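Local coordinates for 4-alpha-glucanotransferase (Aquifex aeolicus, PDB 1TZ7), which is an amylomaltase built around an eight-stranded parallel beta/alpha barrel, at residues K54-P65 with R219-P228; I371-F379 with E387-E395. All coordinates share one frame; numbering follows the deposited sequence.

Interaction 1 of 2, residues K54-P65 with R219-P228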
ATOM      1  N   LYS A  54       1.495  17.628 -11.806  1.00 23.75           N
ATOM      2  CA  LYS A  54       2.324  18.180 -12.873  1.00 27.48           C
ATOM      3  C   LYS A  54       2.355  19.708 -12.821  1.00 29.55           C
ATOM      4  O   LYS A  54       3.423  20.316 -12.895  1.00 33.21           O
ATOM      5  CB  LYS A  54       1.803  17.711 -14.237  1.00 28.72           C
ATOM      6  CG  LYS A  54       2.641  18.189 -15.442  1.00 30.37           C
ATOM      7  CD  LYS A  54       4.112  17.817 -15.288  1.00 36.69           C
ATOM      8  CE  LYS A  54       4.860  17.952 -16.601  1.00 47.22           C
ATOM      9  NZ  LYS A  54       4.934  19.364 -17.045  1.00 37.57           N
ATOM     10  N   GLU A  55       1.181  20.321 -12.693  1.00 27.25           N
ATOM     11  CA  GLU A  55       1.068  21.783 -12.702  1.00 27.50           C
ATOM     12  C   GLU A  55       1.844  22.404 -11.534  1.00 28.62           C
ATOM     13  O   GLU A  55       2.462  23.455 -11.683  1.00 26.09           O
ATOM     14  CB  GLU A  55      -0.412  22.213 -12.638  1.00 30.39           C
ATOM     15  CG  GLU A  55      -0.812  23.222 -13.709  1.00 51.71           C
ATOM     16  CD  GLU A  55      -0.283  24.621 -13.428  1.00 67.19           C
ATOM     17  OE1 GLU A  55       0.130  24.886 -12.286  1.00 67.71           O
ATOM     18  OE2 GLU A  55      -0.285  25.453 -14.347  1.00 66.26           O
ATOM     19  N   CYS A  56       1.804  21.740 -10.378  1.00 25.14           N
ATOM     20  CA  CYS A  56       2.485  22.225  -9.172  1.00 28.11           C
ATOM     21  C   CYS A  56       4.003  22.031  -9.255  1.00 28.64           C
ATOM     22  O   CYS A  56       4.759  22.778  -8.645  1.00 31.47           O
ATOM     23  CB  CYS A  56       1.952  21.494  -7.929  1.00 29.59           C
ATOM     24  SG  CYS A  56       0.261  21.941  -7.457  1.00 31.24           S
ATOM     25  N   GLY A  57       4.433  21.015 -10.006  1.00 30.24           N
ATOM     26  CA  GLY A  57       5.850  20.673 -10.111  1.00 30.46           C
ATOM     27  C   GLY A  57       6.242  19.443  -9.282  1.00 27.68           C
ATOM     28  O   GLY A  57       7.430  19.154  -9.110  1.00 27.13           O
ATOM     29  N   PHE A  58       5.247  18.726  -8.767  1.00 29.44           N
ATOM     30  CA  PHE A  58       5.497  17.470  -8.056  1.00 26.15           C
ATOM     31  C   PHE A  58       6.011  16.415  -9.022  1.00 28.46           C
ATOM     32  O   PHE A  58       5.654  16.418 -10.202  1.00 30.06           O
ATOM     33  CB  PHE A  58       4.214  16.954  -7.397  1.00 30.75           C
ATOM     34  CG  PHE A  58       3.814  17.704  -6.156  1.00 23.05           C
ATOM     35  CD1 PHE A  58       4.517  17.536  -4.970  1.00 29.65           C
ATOM     36  CD2 PHE A  58       2.720  18.556  -6.167  1.00 26.33           C
ATOM     37  CE1 PHE A  58       4.144  18.218  -3.817  1.00 27.56           C
ATOM     38  CE2 PHE A  58       2.341  19.241  -5.015  1.00 31.86           C
ATOM     39  CZ  PHE A  58       3.058  19.068  -3.840  1.00 24.95           C
ATOM     40  N   SER A  59       6.846  15.503  -8.512  1.00 29.34           N
ATOM     41  CA  SER A  59       7.400  14.411  -9.327  1.00 26.85           C
ATOM     42  C   SER A  59       7.044  13.024  -8.773  1.00 28.55           C
ATOM     43  O   SER A  59       7.370  12.010  -9.386  1.00 27.22           O
ATOM     44  CB  SER A  59       8.914  14.526  -9.401  1.00 26.85           C
ATOM     45  OG  SER A  59       9.313  15.757  -9.948  1.00 28.40           O
ATOM     46  N   LEU A  60       6.391  12.981  -7.614  1.00 25.87           N
ATOM     47  CA  LEU A  60       6.137  11.705  -6.933  1.00 27.08           C
ATOM     48  C   LEU A  60       4.691  11.588  -6.484  1.00 28.36           C
ATOM     49  O   LEU A  60       4.095  12.553  -6.028  1.00 29.45           O
ATOM     50  CB  LEU A  60       7.061  11.545  -5.717  1.00 28.71           C
ATOM     51  CG  LEU A  60       8.562  11.541  -5.991  1.00 33.99           C
ATOM     52  CD1 LEU A  60       9.327  11.722  -4.696  1.00 35.68           C
ATOM     53  CD2 LEU A  60       8.974  10.259  -6.685  1.00 38.23           C
ATOM     54  N   TRP A  61       4.144  10.386  -6.617  1.00 29.30           N
ATOM     55  CA  TRP A  61       2.841  10.057  -6.083  1.00 28.76           C
ATOM     56  C   TRP A  61       2.938   8.744  -5.312  1.00 28.04           C
ATOM     57  O   TRP A  61       3.300   7.714  -5.878  1.00 29.16           O
ATOM     58  CB  TRP A  61       1.831   9.914  -7.226  1.00 28.01           C
ATOM     59  CG  TRP A  61       0.468   9.475  -6.787  1.00 25.36           C
ATOM     60  CD1 TRP A  61      -0.113   9.686  -5.562  1.00 31.55           C
ATOM     61  CD2 TRP A  61      -0.491   8.753  -7.563  1.00 29.39           C
ATOM     62  NE1 TRP A  61      -1.374   9.139  -5.534  1.00 27.69           N
ATOM     63  CE2 TRP A  61      -1.634   8.559  -6.751  1.00 28.25           C
ATOM     64  CE3 TRP A  61      -0.508   8.247  -8.874  1.00 29.84           C
ATOM     65  CZ2 TRP A  61      -2.772   7.881  -7.203  1.00 30.34           C
ATOM     66  CZ3 TRP A  61      -1.640   7.575  -9.318  1.00 36.44           C
ATOM     67  CH2 TRP A  61      -2.754   7.399  -8.484  1.00 38.46           C
ATOM     68  N   GLN A  62       2.623   8.779  -4.021  1.00 26.49           N
ATOM     69  CA  GLN A  62       2.631   7.562  -3.211  1.00 27.35           C
ATOM     70  C   GLN A  62       1.226   7.070  -2.933  1.00 30.08           C
ATOM     71  O   GLN A  62       0.374   7.817  -2.456  1.00 29.36           O
ATOM     72  CB  GLN A  62       3.386   7.768  -1.894  1.00 32.52           C
ATOM     73  CG  GLN A  62       3.599   6.449  -1.114  1.00 30.88           C
ATOM     74  CD  GLN A  62       4.575   6.575   0.051  1.00 38.75           C
ATOM     75  OE1 GLN A  62       4.379   5.955   1.093  1.00 38.50           O
ATOM     76  NE2 GLN A  62       5.615   7.359  -0.128  1.00 23.88           N
ATOM     77  N   VAL A  63       0.992   5.801  -3.242  1.00 25.25           N
ATOM     78  CA  VAL A  63      -0.264   5.152  -2.952  1.00 27.51           C
ATOM     79  C   VAL A  63      -0.045   4.059  -1.915  1.00 29.50           C
ATOM     80  O   VAL A  63       1.089   3.686  -1.623  1.00 31.38           O
ATOM     81  CB  VAL A  63      -0.883   4.520  -4.235  1.00 31.33           C
ATOM     82  CG1 VAL A  63      -1.349   5.604  -5.195  1.00 33.15           C
ATOM     83  CG2 VAL A  63       0.123   3.580  -4.926  1.00 31.60           C
ATOM     84  N   LEU A  64      -1.138   3.551  -1.358  1.00 28.54           N
ATOM     85  CA  LEU A  64      -1.086   2.353  -0.522  1.00 30.82           C
ATOM     86  C   LEU A  64      -1.236   1.117  -1.427  1.00 28.48           C
ATOM     87  O   LEU A  64      -1.447   1.256  -2.635  1.00 26.73           O
ATOM     88  CB  LEU A  64      -2.193   2.396   0.544  1.00 32.88           C
ATOM     89  CG  LEU A  64      -2.384   3.756   1.247  1.00 39.63           C
ATOM     90  CD1 LEU A  64      -3.585   3.726   2.160  1.00 34.64           C
ATOM     91  CD2 LEU A  64      -1.128   4.144   2.022  1.00 35.20           C
ATOM     92  N   PRO A  65      -1.116  -0.084  -0.859  1.00 27.59           N
ATOM     93  CA  PRO A  65      -1.251  -1.311  -1.650  1.00 27.64           C
ATOM     94  C   PRO A  65      -2.568  -1.359  -2.418  1.00 29.34           C
ATOM     95  O   PRO A  65      -3.598  -0.924  -1.911  1.00 28.43           O
ATOM     96  CB  PRO A  65      -1.191  -2.421  -0.591  1.00 30.35           C
ATOM     97  CG  PRO A  65      -0.444  -1.819   0.541  1.00 32.89           C
ATOM     98  CD  PRO A  65      -0.844  -0.373   0.561  1.00 28.71           C
ATOM     99  N   ARG A 219       4.503  12.605 -17.849  1.00 26.33           N
ATOM    100  CA  ARG A 219       4.591  13.894 -17.168  1.00 30.70           C
ATOM    101  C   ARG A 219       5.665  13.879 -16.048  1.00 26.60           C
ATOM    102  O   ARG A 219       5.717  14.774 -15.216  1.00 32.21           O
ATOM    103  CB  ARG A 219       3.214  14.280 -16.599  1.00 31.27           C
ATOM    104  CG  ARG A 219       2.221  14.697 -17.681  1.00 36.07           C
ATOM    105  CD  ARG A 219       0.758  14.566 -17.294  1.00 27.99           C
ATOM    106  NE  ARG A 219      -0.110  14.915 -18.420  1.00 27.36           N
ATOM    107  CZ  ARG A 219      -0.375  14.108 -19.453  1.00 31.68           C
ATOM    108  NH1 ARG A 219      -1.170  14.524 -20.431  1.00 35.56           N
ATOM    109  NH2 ARG A 219       0.146  12.884 -19.504  1.00 25.79           N
ATOM    110  N   GLY A 220       6.512  12.854 -16.056  1.00 26.29           N
ATOM    111  CA  GLY A 220       7.682  12.811 -15.191  1.00 27.89           C
ATOM    112  C   GLY A 220       7.354  12.437 -13.752  1.00 30.14           C
ATOM    113  O   GLY A 220       8.166  12.647 -12.841  1.00 28.79           O
ATOM    114  N   ILE A 221       6.165  11.883 -13.546  1.00 26.22           N
ATOM    115  CA  ILE A 221       5.726  11.489 -12.218  1.00 25.23           C
ATOM    116  C   ILE A 221       6.030  10.014 -11.992  1.00 27.27           C
ATOM    117  O   ILE A 221       5.575   9.150 -12.756  1.00 27.69           O
ATOM    118  CB  ILE A 221       4.215  11.759 -12.047  1.00 30.92           C
ATOM    119  CG1 ILE A 221       3.935  13.267 -12.122  1.00 27.52           C
ATOM    120  CG2 ILE A 221       3.715  11.204 -10.707  1.00 32.31           C
ATOM    121  CD1 ILE A 221       2.501  13.600 -12.429  1.00 34.16           C
ATOM    122  N   SER A 222       6.811   9.729 -10.943  1.00 26.66           N
ATOM    123  CA  SER A 222       7.092   8.359 -10.535  1.00 27.11           C
ATOM    124  C   SER A 222       6.132   7.952  -9.428  1.00 36.02           C
ATOM    125  O   SER A 222       5.834   8.744  -8.530  1.00 26.50           O
ATOM    126  CB  SER A 222       8.541   8.232 -10.034  1.00 30.85           C
ATOM    127  OG  SER A 222       9.471   8.492 -11.058  1.00 27.69           O
ATOM    128  N   ILE A 223       5.651   6.721  -9.489  1.00 28.30           N
ATOM    129  CA  ILE A 223       4.687   6.245  -8.531  1.00 24.93           C
ATOM    130  C   ILE A 223       5.352   5.358  -7.500  1.00 30.76           C
ATOM    131  O   ILE A 223       6.012   4.369  -7.836  1.00 26.97           O
ATOM    132  CB  ILE A 223       3.530   5.491  -9.239  1.00 26.51           C
ATOM    133  CG1 ILE A 223       2.925   6.370 -10.343  1.00 27.40           C
ATOM    134  CG2 ILE A 223       2.452   5.109  -8.219  1.00 26.67           C
ATOM    135  CD1 ILE A 223       1.897   5.657 -11.223  1.00 30.18           C
ATOM    136  N   VAL A 224       5.182   5.725  -6.237  1.00 27.95           N
ATOM    137  CA  VAL A 224       5.646   4.924  -5.132  1.00 29.79           C
ATOM    138  C   VAL A 224       4.522   4.003  -4.661  1.00 33.69           C
ATOM    139  O   VAL A 224       3.510   4.459  -4.145  1.00 28.53           O
ATOM    140  CB  VAL A 224       6.111   5.814  -3.954  1.00 29.55           C
ATOM    141  CG1 VAL A 224       6.652   4.965  -2.817  1.00 32.61           C
ATOM    142  CG2 VAL A 224       7.160   6.821  -4.428  1.00 33.31           C
ATOM    143  N   GLY A 225       4.709   2.712  -4.861  1.00 30.15           N
ATOM    144  CA  GLY A 225       3.781   1.724  -4.382  1.00 29.35           C
ATOM    145  C   GLY A 225       4.255   1.101  -3.098  1.00 34.30           C
ATOM    146  O   GLY A 225       5.339   1.401  -2.614  1.00 33.21           O
ATOM    147  N   ASP A 226       3.437   0.224  -2.549  1.00 40.04           N
ATOM    148  CA  ASP A 226       3.596  -0.222  -1.181  1.00 37.43           C
ATOM    149  C   ASP A 226       3.477  -1.740  -1.120  1.00 34.96           C
ATOM    150  O   ASP A 226       2.465  -2.308  -1.533  1.00 38.71           O
ATOM    151  CB  ASP A 226       2.528   0.422  -0.300  1.00 39.26           C
ATOM    152  CG  ASP A 226       2.865   0.350   1.176  1.00 44.45           C
ATOM    153  OD1 ASP A 226       2.408   1.240   1.934  1.00 43.59           O
ATOM    154  OD2 ASP A 226       3.574  -0.556   1.674  1.00 50.00           O
ATOM    155  N   LEU A 227       4.522  -2.388  -0.614  1.00 35.44           N
ATOM    156  CA  LEU A 227       4.560  -3.852  -0.512  1.00 40.05           C
ATOM    157  C   LEU A 227       4.464  -4.273   0.939  1.00 37.52           C
ATOM    158  O   LEU A 227       5.419  -4.115   1.695  1.00 37.58           O
ATOM    159  CB  LEU A 227       5.866  -4.392  -1.104  1.00 38.82           C
ATOM    160  CG  LEU A 227       5.800  -4.871  -2.548  1.00 51.85           C
ATOM    161  CD1 LEU A 227       5.692  -3.688  -3.485  1.00 53.94           C
ATOM    162  CD2 LEU A 227       7.021  -5.722  -2.885  1.00 47.95           C
ATOM    163  N   PRO A 228       3.316  -4.813   1.337  1.00 37.17           N
ATOM    164  CA  PRO A 228       3.171  -5.379   2.674  1.00 31.04           C
ATOM    165  C   PRO A 228       4.173  -6.499   2.905  1.00 27.42           C
ATOM    166  O   PRO A 228       4.468  -7.241   1.982  1.00 30.73           O
ATOM    167  CB  PRO A 228       1.734  -5.927   2.671  1.00 38.74           C
ATOM    168  CG  PRO A 228       1.050  -5.200   1.579  1.00 31.40           C
ATOM    169  CD  PRO A 228       2.077  -4.928   0.551  1.00 35.23           C
TER
HETATM  170  O   HOH W   1       2.391   3.626   1.095  1.00 51.66           O
HETATM  171  O   HOH W   2       0.910   0.012  -3.732  1.00 46.47           O
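The indole of Trp-61 and the side chain of Ile-223 run side by side in the same direction, Trp-61 CE3 lying 4.2 Å from Ile-223 CG1, while Val-63 CG1 of its own segment sits over one ring face near the rim. At the indole edge NE1 hydrogen-bonds to Leu-28 O, and Phe-49 of helix 44-56 makes an edge-to-face pair with the ring. CG of Trp-61 stands opposite its own backbone nitrogen (chi1 176°), which sends the ring outward toward helices 44-56 and 192-218. The other face of the sheet carries Leu-60, Gln-62, Ser-222 and Val-224. There the extended Gln-62 chain crosses Val-224 at a slant, NE2 3.7 Å from CG1 of the valine, and the amide nitrogen is hydrogen-bonded to Tyr-400 OH. Past the end of strand 60-62, Pro-65 CD lies 3.6 Å from Asp-226 CB, alongside the carboxylate, whose OD1 is held by Tyr-78; further on, the Pro-65 and Pro-228 rings meet through their CG atoms.

Four backbone bonds lace the strands. Ser-222 N reaches Ser-59 O at 2.8 Å and Trp-61 N reaches Ser-222 O at 3.0 Å; Val-224 N to Trp-61 O and Val-63 N to Val-224 O continue the ladder. Beyond it a water takes over, accepting from Asp-226 N at 2.8 Å and donating weakly to Leu-64 O. At the opposite end the Lys-54 chain crosses Arg-219 at about a right angle, and Schellman motifs at Gly-57 and Gly-220 close the preceding helices. Strands 60-62 and 222-227, running parallel at 20°, are consecutive neighbours in the barrel, joined by a long, largely helical connection without strands: a beta-alpha-beta crossover of a (beta/alpha)8 barrel.

Interaction 2 of 2, residues I371-F379 with E387-E395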
ATOM      1  N   ILE A 371      19.583   1.638   0.430  1.00 28.89           N
ATOM      2  CA  ILE A 371      18.148   1.816   0.398  1.00 29.31           C
ATOM      3  C   ILE A 371      17.768   3.021   1.266  1.00 28.82           C
ATOM      4  O   ILE A 371      18.113   3.067   2.444  1.00 28.68           O
ATOM      5  CB  ILE A 371      17.456   0.542   0.908  1.00 29.16           C
ATOM      6  CG1 ILE A 371      17.763  -0.633  -0.037  1.00 25.57           C
ATOM      7  CG2 ILE A 371      15.953   0.760   1.029  1.00 31.88           C
ATOM      8  CD1 ILE A 371      17.329  -1.999   0.502  1.00 29.56           C
ATOM      9  N   PRO A 372      17.069   4.006   0.680  1.00 24.57           N
ATOM     10  CA  PRO A 372      16.618   5.174   1.442  1.00 26.76           C
ATOM     11  C   PRO A 372      15.700   4.777   2.580  1.00 31.36           C
ATOM     12  O   PRO A 372      14.830   3.924   2.395  1.00 30.07           O
ATOM     13  CB  PRO A 372      15.849   6.006   0.401  1.00 30.48           C
ATOM     14  CG  PRO A 372      15.554   5.067  -0.717  1.00 33.60           C
ATOM     15  CD  PRO A 372      16.656   4.076  -0.733  1.00 28.48           C
ATOM     16  N   GLY A 373      15.897   5.386   3.741  1.00 28.76           N
ATOM     17  CA  GLY A 373      15.007   5.196   4.868  1.00 32.56           C
ATOM     18  C   GLY A 373      13.815   6.135   4.819  1.00 35.42           C
ATOM     19  O   GLY A 373      13.633   6.884   3.857  1.00 36.77           O
ATOM     20  N   SER A 374      13.003   6.087   5.864  1.00 27.99           N
ATOM     21  CA  SER A 374      11.865   6.985   6.008  1.00 33.05           C
ATOM     22  C   SER A 374      12.074   7.893   7.229  1.00 28.61           C
ATOM     23  O   SER A 374      12.575   7.457   8.259  1.00 33.67           O
ATOM     24  CB  SER A 374      10.565   6.174   6.172  1.00 34.91           C
ATOM     25  OG  SER A 374      10.260   5.453   4.990  1.00 33.85           O
ATOM     26  N   ARG A 375      11.691   9.156   7.094  1.00 29.35           N
ATOM     27  CA  ARG A 375      11.621  10.069   8.234  1.00 22.93           C
ATOM     28  C   ARG A 375      10.301  10.831   8.216  1.00 27.08           C
ATOM     29  O   ARG A 375       9.735  11.084   7.162  1.00 27.17           O
ATOM     30  CB  ARG A 375      12.788  11.057   8.210  1.00 28.20           C
ATOM     31  CG  ARG A 375      14.158  10.410   8.171  1.00 31.01           C
ATOM     32  CD  ARG A 375      14.597   9.793   9.491  1.00 29.68           C
ATOM     33  NE  ARG A 375      15.796   8.977   9.320  1.00 31.07           N
ATOM     34  CZ  ARG A 375      17.047   9.455   9.322  1.00 35.19           C
ATOM     35  NH1 ARG A 375      18.068   8.629   9.149  1.00 36.84           N
ATOM     36  NH2 ARG A 375      17.277  10.753   9.501  1.00 29.39           N
ATOM     37  N   VAL A 376       9.823  11.192   9.395  1.00 25.40           N
ATOM     38  CA  VAL A 376       8.520  11.824   9.544  1.00 27.02           C
ATOM     39  C   VAL A 376       8.647  12.971  10.530  1.00 25.05           C
ATOM     40  O   VAL A 376       9.012  12.767  11.678  1.00 21.84           O
ATOM     41  CB  VAL A 376       7.451  10.807  10.059  1.00 27.97           C
ATOM     42  CG1 VAL A 376       6.056  11.426  10.033  1.00 34.03           C
ATOM     43  CG2 VAL A 376       7.477   9.534   9.220  1.00 33.10           C
ATOM     44  N   ILE A 377       8.352  14.182  10.078  1.00 24.93           N
ATOM     45  CA  ILE A 377       8.595  15.372  10.898  1.00 25.65           C
ATOM     46  C   ILE A 377       7.669  15.423  12.116  1.00 23.06           C
ATOM     47  O   ILE A 377       7.964  16.101  13.101  1.00 23.66           O
ATOM     48  CB  ILE A 377       8.457  16.657  10.056  1.00 26.77           C
ATOM     49  CG1 ILE A 377       9.123  17.831  10.776  1.00 28.62           C
ATOM     50  CG2 ILE A 377       6.990  16.963   9.770  1.00 28.01           C
ATOM     51  CD1 ILE A 377       9.516  18.944   9.873  1.00 34.21           C
ATOM     52  N   GLU A 378       6.558  14.695  12.048  1.00 24.73           N
ATOM     53  CA  GLU A 378       5.647  14.564  13.194  1.00 28.94           C
ATOM     54  C   GLU A 378       6.329  13.890  14.410  1.00 25.16           C
ATOM     55  O   GLU A 378       5.912  14.088  15.549  1.00 30.02           O
ATOM     56  CB  GLU A 378       4.404  13.765  12.789  1.00 33.12           C
ATOM     57  CG  GLU A 378       3.247  13.909  13.748  1.00 44.17           C
ATOM     58  CD  GLU A 378       1.977  13.287  13.225  1.00 34.15           C
ATOM     59  OE1 GLU A 378       1.502  12.307  13.835  1.00 38.09           O
ATOM     60  OE2 GLU A 378       1.448  13.779  12.204  1.00 27.20           O
ATOM     61  N   PHE A 379       7.370  13.097  14.146  1.00 26.40           N
ATOM     62  CA  PHE A 379       8.127  12.408  15.211  1.00 26.73           C
ATOM     63  C   PHE A 379       9.322  13.244  15.721  1.00 30.10           C
ATOM     64  O   PHE A 379      10.112  12.764  16.526  1.00 31.02           O
ATOM     65  CB  PHE A 379       8.665  11.058  14.698  1.00 31.22           C
ATOM     66  CG  PHE A 379       7.587  10.033  14.385  1.00 32.95           C
ATOM     67  CD1 PHE A 379       7.873   8.951  13.557  1.00 35.72           C
ATOM     68  CD2 PHE A 379       6.305  10.143  14.921  1.00 35.26           C
ATOM     69  CE1 PHE A 379       6.902   8.003  13.266  1.00 45.91           C
ATOM     70  CE2 PHE A 379       5.334   9.193  14.629  1.00 37.69           C
ATOM     71  CZ  PHE A 379       5.637   8.122  13.800  1.00 43.91           C
ATOM     72  N   GLU A 387      16.245  12.075  15.110  1.00 24.55           N
ATOM     73  CA  GLU A 387      16.749  11.877  13.761  1.00 31.15           C
ATOM     74  C   GLU A 387      15.723  12.339  12.704  1.00 30.73           C
ATOM     75  O   GLU A 387      16.023  12.371  11.514  1.00 29.65           O
ATOM     76  CB  GLU A 387      17.126  10.395  13.539  1.00 32.63           C
ATOM     77  CG  GLU A 387      15.940   9.444  13.447  1.00 35.45           C
ATOM     78  CD  GLU A 387      16.355   7.974  13.512  1.00 60.40           C
ATOM     79  OE1 GLU A 387      16.738   7.511  14.604  1.00 63.22           O
ATOM     80  OE2 GLU A 387      16.293   7.288  12.477  1.00 58.28           O
ATOM     81  N   HIS A 388      14.520  12.697  13.156  1.00 25.16           N
ATOM     82  CA  HIS A 388      13.476  13.160  12.260  1.00 23.90           C
ATOM     83  C   HIS A 388      13.425  14.696  12.172  1.00 19.81           C
ATOM     84  O   HIS A 388      12.609  15.253  11.438  1.00 22.11           O
ATOM     85  CB  HIS A 388      12.119  12.625  12.707  1.00 31.37           C
ATOM     86  CG  HIS A 388      12.043  11.132  12.750  1.00 32.94           C
ATOM     87  ND1 HIS A 388      11.250  10.403  11.890  1.00 35.45           N
ATOM     88  CD2 HIS A 388      12.653  10.229  13.555  1.00 39.74           C
ATOM     89  CE1 HIS A 388      11.377   9.116  12.163  1.00 38.27           C
ATOM     90  NE2 HIS A 388      12.222   8.984  13.169  1.00 32.09           N
ATOM     91  N   LEU A 389      14.291  15.372  12.918  1.00 23.36           N
ATOM     92  CA  LEU A 389      14.489  16.810  12.725  1.00 22.62           C
ATOM     93  C   LEU A 389      15.164  17.064  11.356  1.00 26.46           C
ATOM     94  O   LEU A 389      16.053  16.320  10.948  1.00 23.90           O
ATOM     95  CB  LEU A 389      15.343  17.398  13.856  1.00 19.52           C
ATOM     96  CG  LEU A 389      14.627  17.544  15.210  1.00 26.11           C
ATOM     97  CD1 LEU A 389      15.628  17.702  16.342  1.00 31.66           C
ATOM     98  CD2 LEU A 389      13.661  18.716  15.182  1.00 27.14           C
ATOM     99  N   PRO A 390      14.719  18.104  10.654  1.00 24.28           N
ATOM    100  CA  PRO A 390      15.229  18.415   9.310  1.00 25.22           C
ATOM    101  C   PRO A 390      16.753  18.356   9.200  1.00 22.85           C
ATOM    102  O   PRO A 390      17.273  17.775   8.249  1.00 26.49           O
ATOM    103  CB  PRO A 390      14.734  19.832   9.075  1.00 23.71           C
ATOM    104  CG  PRO A 390      13.488  19.931   9.877  1.00 33.82           C
ATOM    105  CD  PRO A 390      13.679  19.053  11.081  1.00 28.51           C
ATOM    106  N   HIS A 391      17.457  18.937  10.165  1.00 20.36           N
ATOM    107  CA  HIS A 391      18.913  19.025  10.083  1.00 18.61           C
ATOM    108  C   HIS A 391      19.627  17.690  10.311  1.00 26.34           C
ATOM    109  O   HIS A 391      20.843  17.596  10.128  1.00 22.62           O
ATOM    110  CB  HIS A 391      19.449  20.111  11.024  1.00 20.39           C
ATOM    111  CG  HIS A 391      19.547  19.708  12.467  1.00 22.03           C
ATOM    112  ND1 HIS A 391      18.797  20.307  13.453  1.00 24.74           N
ATOM    113  CD2 HIS A 391      20.355  18.822  13.099  1.00 26.01           C
ATOM    114  CE1 HIS A 391      19.117  19.788  14.625  1.00 26.12           C
ATOM    115  NE2 HIS A 391      20.058  18.885  14.436  1.00 19.46           N
ATOM    116  N   ASN A 392      18.867  16.663  10.691  1.00 22.06           N
ATOM    117  CA  ASN A 392      19.414  15.321  10.896  1.00 24.66           C
ATOM    118  C   ASN A 392      19.049  14.347   9.762  1.00 26.02           C
ATOM    119  O   ASN A 392      19.491  13.205   9.760  1.00 23.38           O
ATOM    120  CB  ASN A 392      18.928  14.755  12.251  1.00 26.43           C
ATOM    121  CG  ASN A 392      19.737  15.276  13.423  1.00 23.54           C
ATOM    122  OD1 ASN A 392      20.930  15.511  13.302  1.00 25.89           O
ATOM    123  ND2 ASN A 392      19.079  15.461  14.576  1.00 22.14           N
ATOM    124  N   VAL A 393      18.243  14.811   8.802  1.00 22.58           N
ATOM    125  CA  VAL A 393      17.807  13.959   7.698  1.00 25.35           C
ATOM    126  C   VAL A 393      18.812  14.025   6.538  1.00 28.80           C
ATOM    127  O   VAL A 393      18.965  15.068   5.885  1.00 31.79           O
ATOM    128  CB  VAL A 393      16.392  14.360   7.184  1.00 27.14           C
ATOM    129  CG1 VAL A 393      15.970  13.468   6.024  1.00 34.01           C
ATOM    130  CG2 VAL A 393      15.371  14.279   8.308  1.00 29.13           C
ATOM    131  N   GLU A 394      19.488  12.903   6.294  1.00 29.20           N
ATOM    132  CA  GLU A 394      20.485  12.801   5.228  1.00 30.39           C
ATOM    133  C   GLU A 394      19.800  12.727   3.870  1.00 26.34           C
ATOM    134  O   GLU A 394      18.584  12.557   3.786  1.00 30.10           O
ATOM    135  CB  GLU A 394      21.357  11.542   5.429  1.00 34.75           C
ATOM    136  CG  GLU A 394      21.991  11.427   6.811  1.00 49.45           C
ATOM    137  CD  GLU A 394      21.214  10.508   7.747  1.00 43.60           C
ATOM    138  OE1 GLU A 394      19.972  10.531   7.707  1.00 42.73           O
ATOM    139  OE2 GLU A 394      21.857   9.767   8.527  1.00 63.18           O
ATOM    140  N   GLU A 395      20.592  12.839   2.810  1.00 29.09           N
ATOM    141  CA  GLU A 395      20.062  12.927   1.440  1.00 27.87           C
ATOM    142  C   GLU A 395      19.269  11.683   1.058  1.00 26.17           C
ATOM    143  O   GLU A 395      18.183  11.786   0.462  1.00 25.73           O
ATOM    144  CB  GLU A 395      21.197  13.134   0.439  1.00 26.86           C
ATOM    145  CG  GLU A 395      21.674  14.582   0.317  1.00 54.96           C
ATOM    146  CD  GLU A 395      22.783  14.937   1.307  1.00 73.90           C
ATOM    147  OE1 GLU A 395      23.347  16.056   1.192  1.00 55.45           O
ATOM    148  OE2 GLU A 395      23.089  14.105   2.197  1.00 55.47           O
TER
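Glu-387 meets Arg-375 in two ways. Its carbonyl O accepts a weak bond from NH2 at 2.9 Å, whereas OE2 lies over one face of the guanidinium, 3.6 Å from NE, well out of the plane and held by charge alone in a long salt bridge. The next residue, His-388, is clasped between two side chains. Arg-375 CD rests over the middle of one ring face, 4.2 Å from the centroid, and Phe-379 CB covers the opposite face at 4.0 Å from the same point. The phenyl ring of Phe-379 turns its edge to the imidazole, the planes 75° apart, in an offset edge-to-face pair. Almost in the imidazole plane, Val-376 N gives ND1 a nearly straight bond of 3.0 Å (169° at the hydrogen), which fixes the rotation of the ring; the histidine's own carbonyl is taken by Tyr-399 OH.

Strand 373-376 is the sixth of the (beta/alpha)8 barrel and 397-400 the seventh. The connection between them has no alpha helix, just loop with short 3-10 turns, and the loop 387-395 folds back against the strand it has just left. In one of these turns the side chains of Pro-390 and Ile-377 cross at about a right angle, CG against CD1, beside helix 437-447, whose Leu-444 meets both residues. Asn-392 follows with its carbonyl O at the guanidinium edge, in plane, receiving another weak bond from Arg-375 NH2. Val-393 then slides past the arginine's aliphatic part in the opposite direction, CG2 4.1 Å from Arg-375 CG. The arginine bends at chi2 (-74°), bringing its far end round to Glu-394, whose OE1 forms a salt bridge with NH1 at 3.1 Å and also takes a weak bond from NH2.

Interaction 1 closes along the chain before interaction 2 opens, and the two illustrate different contacts made by strands of a single parallel barrel. Their centres lie 19 Å apart and their nearest atoms about 7 Å, without touching. Interaction 1 pairs the second and third strands directly, across 153 intervening residues rich in helix; interaction 2 packs the loop that leads into the seventh strand against the sixth. Tyr-400, at the end of strand 397-400, relates them: its hydroxyl bonds the side chain of Gln-62, while its backbone bonds Arg-375 and Ile-377. Tyr-400 thus links the neighbourhoods of the two contacts, through its side chain on one hand and its backbone on the other.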